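Local coordinates for glycerophosphodiester phosphodiesterase (Cytophaga hutchinsonii ATCC 33406, PDB 3CH0), which belongs to the glycerophosphoryl diester phosphodiesterase family, whose members are built on a TIM-barrel fold, at residues A[60-73]-A[93-105]. Residues are numbered along the deposited sequence; the frame is centred on the assembly and turned at random.
Sequences FHHEITMMVDGEDV and EIDVGMKTHPRFK. With EDO (1,2-ethanediol), chain P; EDO (1,2-ethanediol), chain G; EDO (1,2-ethanediol), chain M.
Lys99 reaches with a fully extended chain into a cluster of main-chain oxygens on segment 60-73. With CG opposite the backbone N (chi1 -169°), NZ arrives between the carbonyls of His62 and Thr65. Lys99 NZ donates hydrogen bonds to His62 O (2.7 Å), in the carbonyl plane on a lone pair, and to Thr65 O (3.2 Å), from 45° above the plane. A water 3.0 Å from Lys99 NZ adds a further oxygen, and Asp72 OD1, 4.3 Å from Lys99 NZ, probably contributes longer-range attraction.

At one end, Arg103 holds Glu63 side-on, NE to OE2 (2.9 Å) and NH2 to OE1 (2.8 Å). Both bonds use syn lone pairs, and the carboxylate and guanidinium planes are only 14° apart. The His101 ring has Glu63 CB over one face and Phe104 CD2 over the opposite one.

At the other end Ile94 covers a face of the Phe60 ring with CD1, while Val96 CG1 meets the ring edge, 3.8 Å from Phe60 CD1. Between the ends, Met66 N and Lys99 N donate to water 2, which has more acceptors in reach, Ile64 O and Asp95 OD2 among them, than protons. Asp95 OD2 also accepts from Gly97 N (an Asx turn) and Met98 N (an Asx motif). Both loops belong to the segment between parallel barrel strands 39-46 and 132-137, consistent with the insertion that distinguishes this family from plain TIM barrels.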
loop_
_atom_site.group_PDB
_atom_site.type_symbol
_atom_site.label_atom_id
_atom_site.label_comp_id
_atom_site.label_asym_id
_atom_site.label_seq_id
_atom_site.Cartn_x
_atom_site.Cartn_y
_atom_site.Cartn_z
ATOM N N PHE A 60 -16.368 -2.035 -1.589
ATOM C CA PHE A 60 -16.324 -2.501 -0.180
ATOM C C PHE A 60 -16.207 -3.995 -0.105
ATOM O O PHE A 60 -17.088 -4.711 -0.536
ATOM C CB PHE A 60 -17.566 -2.060 0.605
ATOM C CG PHE A 60 -17.509 -0.637 1.024
ATOM C CD1 PHE A 60 -16.913 -0.266 2.251
ATOM C CD2 PHE A 60 -17.967 0.378 0.170
ATOM C CE1 PHE A 60 -16.834 1.071 2.626
ATOM C CE2 PHE A 60 -17.886 1.686 0.530
ATOM C CZ PHE A 60 -17.307 2.059 1.785
ATOM N N HIS A 61 -15.089 -4.477 0.429
ATOM C CA HIS A 61 -14.755 -5.876 0.381
ATOM C C HIS A 61 -15.484 -6.646 1.455
ATOM O O HIS A 61 -15.561 -6.210 2.637
ATOM C CB HIS A 61 -13.220 -6.054 0.536
ATOM C CG HIS A 61 -12.710 -7.364 0.039
ATOM N ND1 HIS A 61 -12.878 -8.546 0.725
ATOM C CD2 HIS A 61 -11.967 -7.667 -1.058
ATOM C CE1 HIS A 61 -12.291 -9.523 0.059
ATOM N NE2 HIS A 61 -11.759 -9.024 -1.046
ATOM N N HIS A 62 -15.929 -7.849 1.109
ATOM C CA HIS A 62 -16.646 -8.670 2.112
ATOM C C HIS A 62 -15.794 -9.097 3.332
ATOM O O HIS A 62 -16.351 -9.417 4.409
ATOM C CB HIS A 62 -17.243 -9.924 1.443
ATOM C CG HIS A 62 -16.269 -11.022 1.216
ATOM N ND1 HIS A 62 -15.410 -11.046 0.135
ATOM C CD2 HIS A 62 -16.034 -12.158 1.905
ATOM C CE1 HIS A 62 -14.669 -12.134 0.186
ATOM N NE2 HIS A 62 -15.042 -12.838 1.237
ATOM N N GLU A 63 -14.455 -9.117 3.238
ATOM C CA GLU A 63 -13.707 -9.597 4.344
ATOM C C GLU A 63 -13.733 -8.591 5.461
ATOM O O GLU A 63 -13.517 -8.977 6.624
ATOM C CB GLU A 63 -12.263 -9.934 3.960
ATOM C CG GLU A 63 -12.214 -11.196 3.140
ATOM C CD GLU A 63 -10.781 -11.627 2.831
ATOM O OE1 GLU A 63 -9.982 -10.760 2.413
ATOM O OE2 GLU A 63 -10.433 -12.817 3.019
ATOM N N ILE A 64 -13.974 -7.327 5.119
ATOM C CA ILE A 64 -13.814 -6.265 6.114
ATOM C C ILE A 64 -15.079 -5.481 6.433
ATOM O O ILE A 64 -15.102 -4.700 7.427
ATOM C CB ILE A 64 -12.678 -5.277 5.700
ATOM C CG1 ILE A 64 -13.043 -4.486 4.427
ATOM C CG2 ILE A 64 -11.344 -6.033 5.536
ATOM C CD1 ILE A 64 -12.042 -3.340 4.032
ATOM N N THR A 65 -16.099 -5.609 5.577
ATOM C CA THR A 65 -17.236 -4.695 5.584
ATOM C C THR A 65 -18.490 -5.448 6.082
ATOM O O THR A 65 -18.971 -6.357 5.455
ATOM C CB THR A 65 -17.551 -4.089 4.187
ATOM O OG1 THR A 65 -16.356 -3.560 3.584
ATOM C CG2 THR A 65 -18.577 -2.988 4.328
HETATM N N MSE A 66 -19.001 -5.022 7.237
HETATM C CA MSE A 66 -20.220 -5.653 7.761
HETATM C C MSE A 66 -21.442 -5.505 6.871
HETATM O O MSE A 66 -22.129 -6.477 6.605
HETATM C CB MSE A 66 -20.539 -5.058 9.151
HETATM C CG MSE A 66 -21.673 -5.769 9.866
HETATM SE SE MSE A 66 -20.933 -7.379 10.546
HETATM C CE MSE A 66 -20.028 -6.399 11.949
HETATM N N MSE A 67 -21.690 -4.282 6.458
HETATM C CA MSE A 67 -22.951 -3.917 5.795
HETATM C C MSE A 67 -22.846 -2.611 5.018
HETATM O O MSE A 67 -22.179 -1.660 5.456
HETATM C CB MSE A 67 -24.072 -3.881 6.874
HETATM C CG MSE A 67 -25.073 -2.734 6.806
HETATM SE SE MSE A 67 -26.104 -2.507 8.478
HETATM C CE MSE A 67 -25.219 -3.989 9.506
ATOM N N VAL A 68 -23.489 -2.563 3.843
ATOM C CA VAL A 68 -23.584 -1.335 3.081
ATOM C C VAL A 68 -25.071 -1.072 2.800
ATOM O O VAL A 68 -25.763 -1.956 2.271
ATOM C CB VAL A 68 -22.802 -1.415 1.735
ATOM C CG1 VAL A 68 -23.026 -0.111 0.907
ATOM C CG2 VAL A 68 -21.317 -1.681 2.012
ATOM N N ASP A 69 -25.521 0.119 3.178
ATOM C CA ASP A 69 -26.916 0.524 2.985
ATOM C C ASP A 69 -27.848 -0.622 3.439
ATOM O O ASP A 69 -28.793 -1.018 2.756
ATOM C CB ASP A 69 -27.164 0.935 1.506
ATOM C CG ASP A 69 -28.480 1.691 1.318
ATOM O OD1 ASP A 69 -28.866 2.452 2.247
ATOM O OD2 ASP A 69 -29.127 1.515 0.251
ATOM N N GLY A 70 -27.527 -1.204 4.591
ATOM C CA GLY A 70 -28.335 -2.281 5.175
ATOM C C GLY A 70 -28.093 -3.676 4.708
ATOM O O GLY A 70 -28.575 -4.638 5.287
ATOM N N GLU A 71 -27.277 -3.834 3.655
ATOM C CA GLU A 71 -27.013 -5.151 3.073
ATOM C C GLU A 71 -25.750 -5.842 3.622
ATOM O O GLU A 71 -24.711 -5.217 3.683
ATOM C CB GLU A 71 -26.828 -5.020 1.535
ATOM C CG GLU A 71 -27.943 -4.348 0.779
ATOM C CD GLU A 71 -27.663 -4.298 -0.728
ATOM O OE1 GLU A 71 -27.241 -5.352 -1.269
ATOM O OE2 GLU A 71 -27.890 -3.212 -1.314
ATOM N N ASP A 72 -25.863 -7.105 3.993
ATOM C CA ASP A 72 -24.748 -7.992 4.318
ATOM C C ASP A 72 -23.812 -8.036 3.094
ATOM O O ASP A 72 -24.239 -8.398 2.005
ATOM C CB ASP A 72 -25.290 -9.392 4.609
ATOM C CG ASP A 72 -24.215 -10.402 4.981
ATOM O OD1 ASP A 72 -23.029 -10.051 5.181
ATOM O OD2 ASP A 72 -24.545 -11.609 5.042
ATOM N N VAL A 73 -22.540 -7.684 3.297
ATOM C CA VAL A 73 -21.530 -7.715 2.225
ATOM C C VAL A 73 -20.911 -9.105 2.100
ATOM O O VAL A 73 -20.293 -9.624 3.028
ATOM C CB VAL A 73 -20.423 -6.656 2.405
ATOM C CG1 VAL A 73 -19.547 -6.661 1.075
ATOM C CG2 VAL A 73 -20.977 -5.286 2.664
ATOM N N GLU A 93 -19.479 6.675 5.912
ATOM C CA GLU A 93 -20.474 6.147 6.840
ATOM C C GLU A 93 -20.457 4.659 7.066
ATOM O O GLU A 93 -21.211 4.159 7.906
ATOM C CB GLU A 93 -21.874 6.588 6.403
ATOM C CG GLU A 93 -22.037 8.101 6.413
ATOM C CD GLU A 93 -21.767 8.772 7.791
ATOM O OE1 GLU A 93 -22.025 8.120 8.837
ATOM O OE2 GLU A 93 -21.298 9.935 7.825
ATOM N N ILE A 94 -19.554 3.936 6.390
ATOM C CA ILE A 94 -19.611 2.491 6.325
ATOM C C ILE A 94 -18.445 1.909 7.156
ATOM O O ILE A 94 -17.246 2.241 6.935
ATOM C CB ILE A 94 -19.512 2.026 4.855
ATOM C CG1 ILE A 94 -20.763 2.507 4.076
ATOM C CG2 ILE A 94 -19.394 0.535 4.781
ATOM C CD1 ILE A 94 -20.691 2.466 2.542
ATOM N N ASP A 95 -18.785 1.082 8.141
ATOM C CA ASP A 95 -17.775 0.490 8.957
ATOM C C ASP A 95 -16.962 -0.557 8.217
ATOM O O ASP A 95 -17.537 -1.444 7.546
ATOM C CB ASP A 95 -18.414 -0.156 10.175
ATOM C CG ASP A 95 -17.383 -0.736 11.109
ATOM O OD1 ASP A 95 -16.895 0.030 12.007
ATOM O OD2 ASP A 95 -16.998 -1.892 10.946
ATOM N N VAL A 96 -15.634 -0.452 8.365
ATOM C CA VAL A 96 -14.687 -1.447 7.861
ATOM C C VAL A 96 -13.725 -1.939 8.930
ATOM O O VAL A 96 -12.557 -2.258 8.656
ATOM C CB VAL A 96 -13.938 -0.867 6.643
ATOM C CG1 VAL A 96 -14.931 -0.687 5.456
ATOM C CG2 VAL A 96 -13.190 0.390 7.030
ATOM N N GLY A 97 -14.204 -2.029 10.172
ATOM C CA GLY A 97 -13.360 -2.526 11.228
ATOM C C GLY A 97 -13.908 -3.567 12.203
ATOM O O GLY A 97 -13.160 -4.297 12.871
HETATM N N MSE A 98 -15.237 -3.613 12.301
HETATM C CA MSE A 98 -15.856 -4.509 13.279
HETATM C C MSE A 98 -16.099 -5.932 12.835
HETATM O O MSE A 98 -16.331 -6.834 13.656
HETATM C CB MSE A 98 -17.202 -3.921 13.734
HETATM C CG MSE A 98 -17.058 -2.679 14.540
HETATM SE SE MSE A 98 -16.077 -2.933 16.255
HETATM C CE MSE A 98 -17.236 -4.299 17.101
ATOM N N LYS A 99 -16.122 -6.146 11.527
ATOM C CA LYS A 99 -16.268 -7.494 11.018
ATOM C C LYS A 99 -15.014 -8.323 11.199
ATOM O O LYS A 99 -13.913 -7.893 10.902
ATOM C CB LYS A 99 -16.640 -7.496 9.531
ATOM C CG LYS A 99 -17.060 -8.858 8.994
ATOM C CD LYS A 99 -17.544 -8.705 7.560
ATOM C CE LYS A 99 -18.217 -9.926 6.972
ATOM N NZ LYS A 99 -18.792 -9.584 5.632
ATOM N N THR A 100 -15.162 -9.567 11.640
ATOM C CA THR A 100 -14.056 -10.463 11.750
ATOM C C THR A 100 -13.456 -10.818 10.392
ATOM O O THR A 100 -14.185 -11.212 9.491
ATOM C CB THR A 100 -14.446 -11.761 12.465
ATOM O OG1 THR A 100 -14.885 -11.403 13.779
ATOM C CG2 THR A 100 -13.267 -12.696 12.543
ATOM N N HIS A 101 -12.146 -10.591 10.263
ATOM C CA HIS A 101 -11.399 -10.916 9.065
ATOM C C HIS A 101 -10.957 -12.371 9.143
ATOM O O HIS A 101 -10.135 -12.705 9.983
ATOM C CB HIS A 101 -10.173 -9.975 8.926
ATOM C CG HIS A 101 -9.573 -9.998 7.552
ATOM N ND1 HIS A 101 -9.438 -11.166 6.813
ATOM C CD2 HIS A 101 -9.114 -8.996 6.765
ATOM C CE1 HIS A 101 -8.886 -10.868 5.643
ATOM N NE2 HIS A 101 -8.710 -9.557 5.576
ATOM N N PRO A 102 -11.481 -13.214 8.227
ATOM C CA PRO A 102 -11.200 -14.653 8.284
ATOM C C PRO A 102 -9.703 -14.983 8.239
ATOM O O PRO A 102 -9.270 -16.019 8.764
ATOM C CB PRO A 102 -11.900 -15.210 7.037
ATOM C CG PRO A 102 -12.827 -14.169 6.541
ATOM C CD PRO A 102 -12.320 -12.841 7.074
ATOM N N ARG A 103 -8.894 -14.091 7.637
ATOM C CA ARG A 103 -7.466 -14.352 7.507
ATOM C C ARG A 103 -6.570 -13.650 8.514
ATOM O O ARG A 103 -5.358 -13.904 8.538
ATOM C CB ARG A 103 -7.023 -14.059 6.066
ATOM C CG ARG A 103 -7.870 -14.793 5.008
ATOM C CD ARG A 103 -7.279 -14.666 3.638
ATOM N NE ARG A 103 -7.634 -13.352 3.090
ATOM C CZ ARG A 103 -6.789 -12.416 2.662
ATOM N NH1 ARG A 103 -5.490 -12.632 2.626
ATOM N NH2 ARG A 103 -7.277 -11.281 2.210
ATOM N N PHE A 104 -7.162 -12.793 9.379
ATOM C CA PHE A 104 -6.449 -12.068 10.421
ATOM C C PHE A 104 -7.289 -12.098 11.683
ATOM O O PHE A 104 -7.828 -11.100 12.132
ATOM C CB PHE A 104 -6.116 -10.625 9.975
ATOM C CG PHE A 104 -5.286 -10.611 8.733
ATOM C CD1 PHE A 104 -3.902 -10.800 8.840
ATOM C CD2 PHE A 104 -5.871 -10.565 7.463
ATOM C CE1 PHE A 104 -3.123 -10.879 7.730
ATOM C CE2 PHE A 104 -5.066 -10.692 6.353
ATOM C CZ PHE A 104 -3.690 -10.851 6.504
ATOM N N LYS A 105 -7.373 -13.293 12.256
ATOM C CA LYS A 105 -8.314 -13.530 13.322
ATOM C C LYS A 105 -7.912 -12.821 14.607
ATOM O O LYS A 105 -8.775 -12.555 15.439
ATOM C CB LYS A 105 -8.522 -15.055 13.517
ATOM C CG LYS A 105 -9.388 -15.683 12.439
ATOM C CD LYS A 105 -10.687 -14.911 12.184
HETATM C C1 EDO P . -4.123 -14.788 11.975
HETATM O O1 EDO P . -4.632 -14.392 13.262
HETATM C C2 EDO P . -4.903 -15.955 11.386
HETATM O O2 EDO P . -6.281 -15.613 11.159
HETATM C C1 EDO G . -22.029 1.291 9.563
HETATM O O1 EDO G . -21.753 0.590 8.329
HETATM C C2 EDO G . -23.518 1.349 9.930
HETATM O O2 EDO G . -23.797 2.375 10.916
HETATM C C1 EDO M . -24.968 -8.469 9.003
HETATM O O1 EDO M . -24.403 -7.496 8.122
HETATM C C2 EDO M . -26.457 -8.153 9.106
HETATM O O2 EDO M . -27.119 -8.214 7.808
HETATM O O HOH W 1 -15.207 -11.141 7.032
HETATM O O HOH W 2 -17.143 -4.090 9.352
HETATM O O HOH W 3 -13.387 -5.332 9.656
HETATM O O HOH W 4 -21.565 -8.909 6.706
HETATM O O HOH W 5 -20.204 -2.003 7.656
#